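Local coordinates for protein Epf (Streptococcus pyogenes, PDB 4ES8) that acts as a cell-surface adhesin that binds to cells through an N-terminal domain containing a carbohydrate-binding module, at residues E19-D23 and K296-K301; P22-F28 and L209-D213; S84-K90 and D201-K207; S125-V129 and L191-E195. One frame throughout, in Å; residues are numbered along the deposited sequence.

In the fold
The four contacts run from the domain junction into the two sheets of the larger domain. Interactions 1 and 2 start from the same N-terminal stretch and share Pro22 and Asp23; their centres are about 12 Å apart, and they meet where Ser300 CB packs 3.3 Å from Asp213 O. Strand 202-213 carries interaction 2 at its end and interaction 3 at its start, with centres about 23 Å apart. Interaction 4 belongs to the facing sheet, about 10 Å from interaction 3 between centres, and Tyr89 OH reaches across to Ser192 OG (2.6 Å, a probable hydrogen bond). Interactions 1 and 4 lie about 37 Å apart between centres; the Leu191 side chain is about 14 Å from a bound sodium ion.

Interaction 1: E19-D23 and K296-K301; sequences EELPD and KQKQSK
The N-terminal loop 19-23 is held against the turn 296-301 by a salt-bridge network and a proline contact. It runs extended, with psi between 125° at Glu20 and 149° at Pro22, and Pro22 and Ser300 form the nearest CA pair, 5.2 Å apart. Glu20 (chi1 m, chi2 t) points toward 296-301: its OE1 accepts a 2.7 Å salt-bridge hydrogen bond from NZ of the extended Lys296, and lies 3.9 Å from Lys301 NZ, a long salt bridge. After Leu21, whose CB points away, the ring of Pro22 sets CB 3.5 Å from Gln299 O, while Lys301 (m, m, t, t) lays CG 3.9 Å from Pro22 N. A water accepts from Asp23 N (2.9 Å) and donates to Gln299 O (2.6 Å). Past Gln297 the chain turns through helical angles at 298-300 to Lys301 (phi 74°, psi 9°), closed by Lys301 N to Gln297 O (2.8 Å). Gln297 OE1 accepts from Gln299 N and Ser300 N at 2.9 Å; Lys301 NZ donates to Lys298 O (2.8 Å). The turn follows strand 290-297, beside strand 248-253; Ser300 OG hydrogen-bonds Thr215 O, and Gln299 and Ser300 touch Asp213 of strand 202-213, placing the contact at the domain junction.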
loop_
_atom_site.group_PDB
_atom_site.type_symbol
_atom_site.label_atom_id
_atom_site.label_comp_id
_atom_site.label_asym_id
_atom_site.label_seq_id
_atom_site.Cartn_x
_atom_site.Cartn_y
_atom_site.Cartn_z
ATOM N N GLU A 19 -11.457 -16.201 11.530
ATOM C CA GLU A 19 -11.420 -15.503 10.248
ATOM C C GLU A 19 -10.004 -15.004 9.933
ATOM O O GLU A 19 -9.294 -14.542 10.834
ATOM C CB GLU A 19 -12.414 -14.328 10.234
ATOM N N GLU A 20 -9.605 -15.091 8.648
ATOM C CA GLU A 20 -8.278 -14.688 8.174
ATOM C C GLU A 20 -8.165 -13.170 8.054
ATOM O O GLU A 20 -8.989 -12.536 7.379
ATOM C CB GLU A 20 -7.953 -15.347 6.824
ATOM C CG GLU A 20 -7.816 -16.860 6.881
ATOM C CD GLU A 20 -7.555 -17.534 5.549
ATOM O OE1 GLU A 20 -7.026 -16.862 4.632
ATOM O OE2 GLU A 20 -7.816 -18.756 5.445
ATOM N N LEU A 21 -7.145 -12.592 8.714
ATOM C CA LEU A 21 -6.914 -11.146 8.685
ATOM C C LEU A 21 -5.775 -10.803 7.739
ATOM O O LEU A 21 -4.789 -11.536 7.674
ATOM C CB LEU A 21 -6.598 -10.571 10.079
ATOM C CG LEU A 21 -7.657 -10.719 11.185
ATOM C CD1 LEU A 21 -7.084 -10.298 12.522
ATOM C CD2 LEU A 21 -8.917 -9.902 10.878
ATOM N N PRO A 22 -5.835 -9.670 7.017
ATOM C CA PRO A 22 -4.697 -9.340 6.145
ATOM C C PRO A 22 -3.468 -8.971 6.961
ATOM O O PRO A 22 -3.593 -8.425 8.060
ATOM C CB PRO A 22 -5.192 -8.136 5.336
ATOM C CG PRO A 22 -6.283 -7.545 6.168
ATOM C CD PRO A 22 -6.914 -8.662 6.928
ATOM N N ASP A 23 -2.287 -9.280 6.414
ATOM C CA ASP A 23 -1.024 -8.944 7.083
ATOM C C ASP A 23 -0.804 -7.445 7.177
ATOM O O ASP A 23 -1.153 -6.692 6.241
ATOM C CB ASP A 23 0.146 -9.510 6.252
ATOM C CG ASP A 23 0.286 -11.022 6.224
ATOM O OD1 ASP A 23 -0.365 -11.688 7.039
ATOM O OD2 ASP A 23 1.048 -11.522 5.383
ATOM N N LYS A 296 -10.585 -15.702 -4.314
ATOM C CA LYS A 296 -10.141 -15.162 -3.032
ATOM C C LYS A 296 -8.943 -14.282 -3.275
ATOM O O LYS A 296 -7.996 -14.731 -3.908
ATOM C CB LYS A 296 -9.764 -16.304 -2.075
ATOM C CG LYS A 296 -9.248 -15.806 -0.706
ATOM C CD LYS A 296 -8.769 -16.990 0.138
ATOM C CE LYS A 296 -8.242 -16.577 1.485
ATOM N NZ LYS A 296 -7.344 -17.623 2.050
ATOM N N GLN A 297 -8.992 -13.013 -2.821
ATOM C CA GLN A 297 -7.821 -12.147 -2.950
ATOM C C GLN A 297 -6.858 -12.578 -1.830
ATOM O O GLN A 297 -7.179 -12.362 -0.663
ATOM C CB GLN A 297 -8.238 -10.675 -2.855
ATOM C CG GLN A 297 -7.404 -9.764 -3.762
ATOM C CD GLN A 297 -5.928 -9.928 -3.498
ATOM O OE1 GLN A 297 -5.484 -9.705 -2.363
ATOM N NE2 GLN A 297 -5.172 -10.448 -4.477
ATOM N N LYS A 298 -5.724 -13.218 -2.166
ATOM C CA LYS A 298 -4.879 -13.799 -1.107
ATOM C C LYS A 298 -4.282 -12.789 -0.159
ATOM O O LYS A 298 -4.033 -13.133 0.997
ATOM C CB LYS A 298 -3.753 -14.637 -1.685
ATOM C CG LYS A 298 -4.191 -15.949 -2.295
ATOM C CD LYS A 298 -2.963 -16.561 -2.905
ATOM C CE LYS A 298 -2.982 -18.044 -2.831
ATOM N NZ LYS A 298 -1.688 -18.584 -3.324
ATOM N N GLN A 299 -4.036 -11.554 -0.619
ATOM C CA GLN A 299 -3.415 -10.577 0.269
ATOM C C GLN A 299 -4.452 -9.875 1.146
ATOM O O GLN A 299 -4.207 -9.702 2.340
ATOM C CB GLN A 299 -2.595 -9.542 -0.517
ATOM C CG GLN A 299 -1.352 -10.151 -1.172
ATOM C CD GLN A 299 -1.634 -10.987 -2.394
ATOM O OE1 GLN A 299 -2.459 -10.648 -3.243
ATOM N NE2 GLN A 299 -0.906 -12.082 -2.524
ATOM N N SER A 300 -5.582 -9.420 0.562
ATOM C CA SER A 300 -6.575 -8.698 1.356
ATOM C C SER A 300 -7.486 -9.646 2.146
ATOM O O SER A 300 -8.184 -9.204 3.060
ATOM C CB SER A 300 -7.430 -7.834 0.442
ATOM O OG SER A 300 -8.273 -8.678 -0.331
ATOM N N LYS A 301 -7.530 -10.927 1.713
ATOM C CA LYS A 301 -8.348 -12.013 2.267
ATOM C C LYS A 301 -9.829 -11.875 1.910
ATOM O O LYS A 301 -10.660 -12.621 2.441
ATOM C CB LYS A 301 -8.189 -12.161 3.806
ATOM C CG LYS A 301 -6.741 -12.248 4.292
ATOM C CD LYS A 301 -6.045 -13.457 3.696
ATOM C CE LYS A 301 -4.606 -13.603 4.111
ATOM N NZ LYS A 301 -3.982 -14.712 3.334
HETATM O O HOH W 1 -2.261 -10.545 3.851
HETATM O O HOH W 2 -1.106 -13.191 4.308
#

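Interaction 2: P22-F28 and L209-D213; sequences PDDLMNF and LKIID
An aspartate can stand in for a backbone carbonyl at the edge of a sheet, and the loop 22-28 does so against strand 209-213. The segments run roughly antiparallel, their end-to-end directions 145° apart, with Leu25 CA 5.3 Å from Ile211 CA. Leu25 N donates to Ile211 O (2.8 Å). In return, Ile211 N donates to Asp24 OD1 (3.1 Å), which the t rotamer of Asp24 brings close; the same oxygen accepts from Met26 N (3.0 Å), making an Asx turn. Farther along, a water donates to Asp23 O (2.7 Å) and accepts from Asp213 N (2.9 Å). Asp213 OD1 and OD2 bond Thr215 and His112, Asn27 ND2 bonds Asp37, and Phe28 N hydrogen-bonds a glycerol, probably from the crystallisation liquor. Met26 (chi1 to chi3 all m) sets SD 3.6 Å from Ile211 CG2 and CE 3.8 Å from Leu209 CB. Leu209 CD1 sits 4.1 Å from the Phe28 ring centroid, 7° off its normal, a CH-pi contact. Asn27 hydrogen-bonds Asn104 of strand 97-105 and Leu25 bonds Lys106 just beyond it, whereas Lys210 and Ile212 bond strand 113-123, so the loop bridges two sheets. One carboxylate oxygen and one water thus supply links where regular strand pairing is absent.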
loop_
_atom_site.group_PDB
_atom_site.type_symbol
_atom_site.label_atom_id
_atom_site.label_comp_id
_atom_site.label_asym_id
_atom_site.label_seq_id
_atom_site.Cartn_x
_atom_site.Cartn_y
_atom_site.Cartn_z
ATOM N N PRO A 22 -5.835 -9.670 7.017
ATOM C CA PRO A 22 -4.697 -9.340 6.145
ATOM C C PRO A 22 -3.468 -8.971 6.961
ATOM O O PRO A 22 -3.593 -8.425 8.060
ATOM C CB PRO A 22 -5.192 -8.136 5.336
ATOM C CG PRO A 22 -6.283 -7.545 6.168
ATOM C CD PRO A 22 -6.914 -8.662 6.928
ATOM N N ASP A 23 -2.287 -9.280 6.414
ATOM C CA ASP A 23 -1.024 -8.944 7.083
ATOM C C ASP A 23 -0.804 -7.445 7.177
ATOM O O ASP A 23 -1.153 -6.692 6.241
ATOM C CB ASP A 23 0.146 -9.510 6.252
ATOM C CG ASP A 23 0.286 -11.022 6.224
ATOM O OD1 ASP A 23 -0.365 -11.688 7.039
ATOM O OD2 ASP A 23 1.048 -11.522 5.383
ATOM N N ASP A 24 -0.193 -6.999 8.282
ATOM C CA ASP A 24 0.199 -5.585 8.382
ATOM C C ASP A 24 1.460 -5.465 7.542
ATOM O O ASP A 24 2.392 -6.273 7.722
ATOM C CB ASP A 24 0.435 -5.142 9.844
ATOM C CG ASP A 24 1.029 -3.748 10.069
ATOM O OD1 ASP A 24 1.082 -2.941 9.103
ATOM O OD2 ASP A 24 1.415 -3.453 11.214
ATOM N N LEU A 25 1.507 -4.485 6.643
ATOM C CA LEU A 25 2.663 -4.358 5.761
ATOM C C LEU A 25 3.560 -3.173 6.066
ATOM O O LEU A 25 4.374 -2.782 5.202
ATOM C CB LEU A 25 2.187 -4.299 4.302
ATOM C CG LEU A 25 1.355 -5.497 3.851
ATOM C CD1 LEU A 25 0.774 -5.248 2.435
ATOM C CD2 LEU A 25 2.182 -6.821 3.918
ATOM N N MET A 26 3.472 -2.615 7.290
ATOM C CA MET A 26 4.384 -1.558 7.716
ATOM C C MET A 26 5.771 -2.099 7.900
ATOM O O MET A 26 5.907 -3.290 8.248
ATOM C CB MET A 26 3.939 -1.006 9.073
ATOM C CG MET A 26 2.778 -0.101 8.993
ATOM S SD MET A 26 2.950 1.303 7.863
ATOM C CE MET A 26 4.290 2.042 8.490
ATOM N N ASN A 27 6.796 -1.276 7.723
ATOM C CA ASN A 27 8.161 -1.677 8.039
ATOM C C ASN A 27 8.726 -0.563 8.916
ATOM O O ASN A 27 9.521 0.278 8.446
ATOM C CB ASN A 27 9.025 -1.993 6.823
ATOM C CG ASN A 27 10.298 -2.730 7.232
ATOM O OD1 ASN A 27 10.477 -3.119 8.407
ATOM N ND2 ASN A 27 11.179 -2.962 6.269
ATOM N N PHE A 28 8.262 -0.518 10.183
ATOM C CA PHE A 28 8.626 0.538 11.120
ATOM C C PHE A 28 9.241 -0.083 12.374
ATOM O O PHE A 28 8.496 -0.576 13.231
ATOM C CB PHE A 28 7.388 1.405 11.465
ATOM C CG PHE A 28 7.669 2.513 12.452
ATOM C CD1 PHE A 28 8.201 3.726 12.032
ATOM C CD2 PHE A 28 7.366 2.358 13.801
ATOM C CE1 PHE A 28 8.451 4.763 12.954
ATOM C CE2 PHE A 28 7.612 3.391 14.713
ATOM C CZ PHE A 28 8.156 4.587 14.285
ATOM N N LEU A 209 1.328 3.265 13.397
ATOM C CA LEU A 209 1.168 3.184 11.947
ATOM C C LEU A 209 0.896 1.749 11.506
ATOM O O LEU A 209 1.560 0.812 11.968
ATOM C CB LEU A 209 2.419 3.748 11.263
ATOM C CG LEU A 209 2.832 5.147 11.769
ATOM C CD1 LEU A 209 4.264 5.174 12.266
ATOM C CD2 LEU A 209 2.586 6.205 10.751
ATOM N N LYS A 210 -0.090 1.574 10.628
ATOM C CA LYS A 210 -0.461 0.255 10.084
ATOM C C LYS A 210 -0.821 0.417 8.624
ATOM O O LYS A 210 -1.282 1.491 8.234
ATOM C CB LYS A 210 -1.673 -0.359 10.831
ATOM C CG LYS A 210 -1.417 -0.820 12.268
ATOM C CD LYS A 210 -2.739 -1.279 12.922
ATOM C CE LYS A 210 -2.591 -1.319 14.425
ATOM N NZ LYS A 210 -3.733 -2.018 15.073
ATOM N N ILE A 211 -0.654 -0.649 7.817
ATOM C CA ILE A 211 -1.114 -0.634 6.428
ATOM C C ILE A 211 -1.551 -2.040 6.074
ATOM O O ILE A 211 -0.834 -2.997 6.376
ATOM C CB ILE A 211 -0.109 -0.053 5.405
ATOM C CG1 ILE A 211 -0.697 -0.029 3.976
ATOM C CG2 ILE A 211 1.257 -0.780 5.451
ATOM C CD1 ILE A 211 0.257 0.560 2.897
ATOM N N ILE A 212 -2.689 -2.179 5.395
ATOM C CA ILE A 212 -3.160 -3.495 4.957
ATOM C C ILE A 212 -3.614 -3.419 3.527
ATOM O O ILE A 212 -4.025 -2.345 3.052
ATOM C CB ILE A 212 -4.306 -4.050 5.843
ATOM C CG1 ILE A 212 -5.517 -3.083 5.911
ATOM C CG2 ILE A 212 -3.759 -4.389 7.251
ATOM C CD1 ILE A 212 -6.841 -3.780 6.316
ATOM N N ASP A 213 -3.530 -4.551 2.839
ATOM C CA ASP A 213 -4.048 -4.672 1.487
ATOM C C ASP A 213 -5.574 -4.786 1.583
ATOM O O ASP A 213 -6.072 -5.584 2.378
ATOM C CB ASP A 213 -3.413 -5.905 0.837
ATOM C CG ASP A 213 -3.661 -6.012 -0.654
ATOM O OD1 ASP A 213 -4.791 -5.764 -1.082
ATOM O OD2 ASP A 213 -2.709 -6.339 -1.386
HETATM O O HOH W 3 -2.219 -6.910 3.817
#

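Interaction 3: S84-K90 and D201-K207; sequences SIAARYK and DLDVEFK. With ACT (acetate ion), chain E.
This is a regular antiparallel strand pair in one sheet of the beta sandwich, probably the carbohydrate-binding module, strand 84-89 lying between 76-80 and 202-213. The axes are 4.6 Å apart at closest and 168° between directions. Hydrogen-bonded pairs are Ile85-Phe206, Ala87-Val204 and Tyr89-Leu202 (CA-CA 5.5, 5.4 and 5.0 Å), each joined by two N-to-O bonds, such as Ile85 N to Phe206 O at 2.9 Å. Their side chains face strands 97-105 and 186-194 of the other sheet; Ala87 CB meets Val204 CG1 at 4.0 Å. The opposite face carries the non-hydrogen-bonded pairs Ser84-Lys207, Ala86-Glu205 and Arg88-Asp203. Arg88 (chi1 t, chi2 t, chi3 m) binds Asp203 side-on, NE to OD1 2.7 Å and NH2 to OD2 2.9 Å, a bidentate salt bridge, and makes a cation-pi contact with Trp67. Its NH1 lies 3.7 Å from Asp201 OD2, a long charge pair out of the guanidinium plane. Lys90 (m, m, m) curls its NZ to Asp201 OD1 (2.8 Å). A water joins Ser84 OG and Glu205 OE2, 2.8 Å from each; Ser84 OG also hydrogen-bonds Asp81. An acetate, probably from the crystallisation liquor, takes OXT to Arg88 NH1 (3.0 Å) and Lys90 NZ (2.8 Å), consistent with residual positive charge there.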
loop_
_atom_site.group_PDB
_atom_site.type_symbol
_atom_site.label_atom_id
_atom_site.label_comp_id
_atom_site.label_asym_id
_atom_site.label_seq_id
_atom_site.Cartn_x
_atom_site.Cartn_y
_atom_site.Cartn_z
ATOM N N SER A 84 6.213 5.533 17.765
ATOM C CA SER A 84 5.943 6.914 17.356
ATOM C C SER A 84 7.100 7.600 16.683
ATOM O O SER A 84 8.257 7.153 16.776
ATOM C CB SER A 84 5.572 7.743 18.590
ATOM O OG SER A 84 6.672 7.898 19.476
ATOM N N ILE A 85 6.797 8.717 16.016
ATOM C CA ILE A 85 7.808 9.509 15.331
ATOM C C ILE A 85 7.380 10.966 15.471
ATOM O O ILE A 85 6.183 11.268 15.373
ATOM C CB ILE A 85 7.977 9.015 13.873
ATOM C CG1 ILE A 85 9.229 9.593 13.234
ATOM C CG2 ILE A 85 6.708 9.232 12.992
ATOM C CD1 ILE A 85 9.610 8.829 11.973
ATOM N N ALA A 86 8.325 11.841 15.832
ATOM C CA ALA A 86 7.968 13.214 16.160
ATOM C C ALA A 86 9.016 14.220 15.744
ATOM O O ALA A 86 10.207 13.884 15.663
ATOM C CB ALA A 86 7.764 13.323 17.677
ATOM N N ALA A 87 8.551 15.469 15.517
ATOM C CA ALA A 87 9.422 16.602 15.205
ATOM C C ALA A 87 9.210 17.707 16.211
ATOM O O ALA A 87 8.088 17.885 16.718
ATOM C CB ALA A 87 9.136 17.130 13.805
ATOM N N ARG A 88 10.282 18.453 16.486
ATOM C CA ARG A 88 10.274 19.607 17.380
ATOM C C ARG A 88 10.902 20.753 16.633
ATOM O O ARG A 88 12.010 20.598 16.101
ATOM C CB ARG A 88 11.040 19.322 18.681
ATOM C CG ARG A 88 11.343 20.590 19.489
ATOM C CD ARG A 88 11.875 20.273 20.877
ATOM N NE ARG A 88 10.844 19.651 21.690
ATOM C CZ ARG A 88 11.075 19.065 22.859
ATOM N NH1 ARG A 88 12.294 19.094 23.398
ATOM N NH2 ARG A 88 10.086 18.485 23.520
ATOM N N TYR A 89 10.199 21.879 16.551
ATOM C CA TYR A 89 10.724 23.110 15.921
ATOM C C TYR A 89 11.189 24.066 17.029
ATOM O O TYR A 89 10.433 24.342 17.974
ATOM C CB TYR A 89 9.667 23.784 15.044
ATOM C CG TYR A 89 9.218 22.926 13.891
ATOM C CD1 TYR A 89 8.204 21.981 14.049
ATOM C CD2 TYR A 89 9.836 23.022 12.645
ATOM C CE1 TYR A 89 7.800 21.167 12.991
ATOM C CE2 TYR A 89 9.431 22.226 11.579
ATOM C CZ TYR A 89 8.412 21.301 11.756
ATOM O OH TYR A 89 8.013 20.517 10.704
ATOM N N LYS A 90 12.446 24.510 16.956
ATOM C CA LYS A 90 13.020 25.399 17.966
ATOM C C LYS A 90 12.848 26.851 17.573
ATOM O O LYS A 90 12.637 27.160 16.408
ATOM C CB LYS A 90 14.530 25.091 18.165
ATOM C CG LYS A 90 14.844 23.615 18.454
ATOM C CD LYS A 90 14.402 23.168 19.841
ATOM C CE LYS A 90 15.256 23.779 20.942
ATOM N NZ LYS A 90 14.820 23.318 22.304
ATOM N N ASP A 201 9.392 25.718 22.026
ATOM C CA ASP A 201 9.448 24.402 21.369
ATOM C C ASP A 201 8.080 24.025 20.834
ATOM O O ASP A 201 7.100 24.053 21.589
ATOM C CB ASP A 201 9.906 23.315 22.347
ATOM C CG ASP A 201 11.338 23.409 22.804
ATOM O OD1 ASP A 201 12.125 24.134 22.152
ATOM O OD2 ASP A 201 11.673 22.742 23.802
ATOM N N LEU A 202 8.007 23.680 19.540
ATOM C CA LEU A 202 6.731 23.266 18.953
ATOM C C LEU A 202 6.845 21.810 18.532
ATOM O O LEU A 202 7.623 21.504 17.619
ATOM C CB LEU A 202 6.357 24.148 17.744
ATOM C CG LEU A 202 6.293 25.663 17.977
ATOM C CD1 LEU A 202 5.789 26.362 16.720
ATOM C CD2 LEU A 202 5.381 26.038 19.199
ATOM N N ASP A 203 6.057 20.915 19.166
ATOM C CA ASP A 203 6.130 19.493 18.869
ATOM C C ASP A 203 4.947 18.944 18.094
ATOM O O ASP A 203 3.823 19.365 18.295
ATOM C CB ASP A 203 6.240 18.674 20.164
ATOM C CG ASP A 203 7.463 18.966 21.004
ATOM O OD1 ASP A 203 8.379 19.654 20.499
ATOM O OD2 ASP A 203 7.502 18.504 22.164
ATOM N N VAL A 204 5.214 17.956 17.230
ATOM C CA VAL A 204 4.171 17.257 16.463
ATOM C C VAL A 204 4.521 15.779 16.505
ATOM O O VAL A 204 5.691 15.437 16.304
ATOM C CB VAL A 204 3.961 17.811 15.023
ATOM C CG1 VAL A 204 5.260 17.793 14.187
ATOM C CG2 VAL A 204 2.823 17.064 14.309
ATOM N N GLU A 205 3.537 14.915 16.781
ATOM C CA GLU A 205 3.773 13.481 16.923
ATOM C C GLU A 205 2.786 12.663 16.103
ATOM O O GLU A 205 1.605 13.017 16.033
ATOM C CB GLU A 205 3.653 13.096 18.413
ATOM C CG GLU A 205 3.896 11.630 18.727
ATOM C CD GLU A 205 3.560 11.296 20.163
ATOM O OE1 GLU A 205 2.352 11.182 20.474
ATOM O OE2 GLU A 205 4.501 11.154 20.978
ATOM N N PHE A 206 3.273 11.548 15.534
ATOM C CA PHE A 206 2.479 10.592 14.777
ATOM C C PHE A 206 2.741 9.220 15.348
ATOM O O PHE A 206 3.890 8.942 15.715
ATOM C CB PHE A 206 2.869 10.605 13.286
ATOM C CG PHE A 206 3.069 11.988 12.723
ATOM C CD1 PHE A 206 1.999 12.693 12.173
ATOM C CD2 PHE A 206 4.336 12.583 12.726
ATOM C CE1 PHE A 206 2.194 13.964 11.618
ATOM C CE2 PHE A 206 4.536 13.852 12.154
ATOM C CZ PHE A 206 3.462 14.532 11.596
ATOM N N LYS A 207 1.730 8.363 15.453
ATOM C CA LYS A 207 2.036 7.064 16.057
ATOM C C LYS A 207 1.123 5.947 15.608
ATOM O O LYS A 207 0.091 6.195 14.981
ATOM C CB LYS A 207 1.963 7.162 17.602
ATOM C CG LYS A 207 0.619 7.624 18.134
ATOM C CD LYS A 207 0.692 7.866 19.656
ATOM C CE LYS A 207 -0.567 8.536 20.138
ATOM N NZ LYS A 207 -0.662 8.540 21.625
HETATM C C ACT E . 15.905 19.938 23.049
HETATM O O ACT E . 17.004 20.526 23.144
HETATM O OXT ACT E . 14.845 20.579 22.859
HETATM C CH3 ACT E . 15.888 18.441 23.323
HETATM O O HOH W 4 6.559 9.487 21.741
#

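Interaction 4: S125-V129 and L191-E195; sequences SGITV and LSKVE
Two backbone bonds hold the short strand ends together: Thr128 N donates to Lys193 O (3.0 Å), and Lys193 N donates to Thr128 O (2.9 Å, bent to 143°). They define Thr128-Lys193 as an antiparallel hydrogen-bonded pair, CA-CA 5.5 Å, followed by the non-hydrogen-bonded pair Val129-Ser192 at 4.3 Å. Two waters extend the polar contact past the strand ends. One donates to Gly126 O (2.6 Å) and accepts from Glu195 N (2.9 Å); the other lies 2.7 Å from Thr128 OG1 and donates to Glu195 OE2 (2.9 Å). Gly126 has phi 102° and psi -14°, angles at which a CB would crowd the preceding carbonyl oxygen. The strand axes approach to 4.6 Å at 151°, a twisted edge pairing in which 127-135 flanks 186-194, itself beside 97-105, in the sheet that packs face to face on the one holding 202-213 as a beta sandwich. Thr128 (p) and Lys193 (p) share one face, with Thr128 OG1 3.3 Å from Lys193 CG and Phe166 alongside. Ile127, Val129, Ser192 and Val194 point into the sandwich: Ile127 CG1 touches Val194 CG1 at 4.0 Å, Ile127 CG2 lies 3.7 Å from Ser192 CB, and Tyr89, Leu202, Val204 and Phe206 cover them from the facing sheet.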
loop_
_atom_site.group_PDB
_atom_site.type_symbol
_atom_site.label_atom_id
_atom_site.label_comp_id
_atom_site.label_asym_id
_atom_site.label_seq_id
_atom_site.Cartn_x
_atom_site.Cartn_y
_atom_site.Cartn_z
ATOM N N SER A 125 0.474 24.519 18.441
ATOM C CA SER A 125 -0.042 25.702 17.788
ATOM C C SER A 125 1.064 26.254 16.861
ATOM O O SER A 125 2.232 26.360 17.281
ATOM C CB SER A 125 -0.443 26.725 18.842
ATOM O OG SER A 125 -0.945 27.886 18.215
ATOM N N GLY A 126 0.707 26.533 15.613
ATOM C CA GLY A 126 1.676 27.045 14.636
ATOM C C GLY A 126 2.157 25.981 13.672
ATOM O O GLY A 126 2.792 26.305 12.671
ATOM N N ILE A 127 1.892 24.701 13.975
ATOM C CA ILE A 127 2.311 23.631 13.058
ATOM C C ILE A 127 1.142 23.229 12.161
ATOM O O ILE A 127 -0.001 23.055 12.637
ATOM C CB ILE A 127 2.860 22.394 13.825
ATOM C CG1 ILE A 127 4.154 22.750 14.627
ATOM C CG2 ILE A 127 3.089 21.206 12.866
ATOM C CD1 ILE A 127 4.743 21.592 15.402
ATOM N N THR A 128 1.426 23.082 10.846
ATOM C CA THR A 128 0.436 22.561 9.907
ATOM C C THR A 128 1.017 21.257 9.368
ATOM O O THR A 128 2.234 21.027 9.444
ATOM C CB THR A 128 0.032 23.578 8.845
ATOM O OG1 THR A 128 1.216 24.090 8.221
ATOM C CG2 THR A 128 -0.785 24.752 9.446
ATOM N N VAL A 129 0.137 20.351 8.957
ATOM C CA VAL A 129 0.510 18.984 8.633
ATOM C C VAL A 129 -0.047 18.558 7.287
ATOM O O VAL A 129 -1.167 18.935 6.909
ATOM C CB VAL A 129 -0.081 18.091 9.795
ATOM C CG1 VAL A 129 0.044 16.589 9.519
ATOM C CG2 VAL A 129 0.558 18.438 11.144
ATOM N N LEU A 191 4.358 14.946 6.903
ATOM C CA LEU A 191 4.959 16.264 6.773
ATOM C C LEU A 191 4.387 17.262 7.725
ATOM O O LEU A 191 3.183 17.268 7.983
ATOM C CB LEU A 191 4.792 16.824 5.332
ATOM C CG LEU A 191 5.218 15.882 4.202
ATOM C CD1 LEU A 191 4.009 15.187 3.602
ATOM C CD2 LEU A 191 5.947 16.649 3.105
ATOM N N SER A 192 5.258 18.148 8.227
ATOM C CA SER A 192 4.782 19.255 9.065
ATOM C C SER A 192 5.573 20.494 8.731
ATOM O O SER A 192 6.641 20.411 8.113
ATOM C CB SER A 192 4.882 18.915 10.552
ATOM O OG SER A 192 6.205 18.613 10.965
ATOM N N LYS A 193 5.044 21.659 9.112
ATOM C CA LYS A 193 5.778 22.876 8.849
ATOM C C LYS A 193 5.367 23.978 9.795
ATOM O O LYS A 193 4.291 23.918 10.399
ATOM C CB LYS A 193 5.626 23.310 7.382
ATOM C CG LYS A 193 4.331 24.000 7.033
ATOM C CD LYS A 193 4.464 24.662 5.650
ATOM C CE LYS A 193 3.160 25.076 5.045
ATOM N NZ LYS A 193 3.351 25.569 3.652
ATOM N N VAL A 194 6.248 24.984 9.905
ATOM C CA VAL A 194 5.965 26.232 10.613
ATOM C C VAL A 194 6.035 27.337 9.569
ATOM O O VAL A 194 6.920 27.307 8.707
ATOM C CB VAL A 194 6.896 26.495 11.835
ATOM C CG1 VAL A 194 6.610 25.482 12.944
ATOM C CG2 VAL A 194 8.386 26.488 11.473
ATOM N N GLU A 195 5.126 28.318 9.655
ATOM C CA GLU A 195 5.098 29.476 8.751
ATOM C C GLU A 195 5.789 30.661 9.362
ATOM O O GLU A 195 6.206 31.558 8.631
ATOM C CB GLU A 195 3.651 29.885 8.409
ATOM C CG GLU A 195 2.868 28.818 7.678
ATOM C CD GLU A 195 2.926 28.863 6.170
ATOM O OE1 GLU A 195 3.894 29.432 5.610
ATOM O OE2 GLU A 195 1.993 28.316 5.542
HETATM O O HOH W 5 3.680 28.715 12.174
HETATM O O HOH W 6 0.514 26.053 6.500
#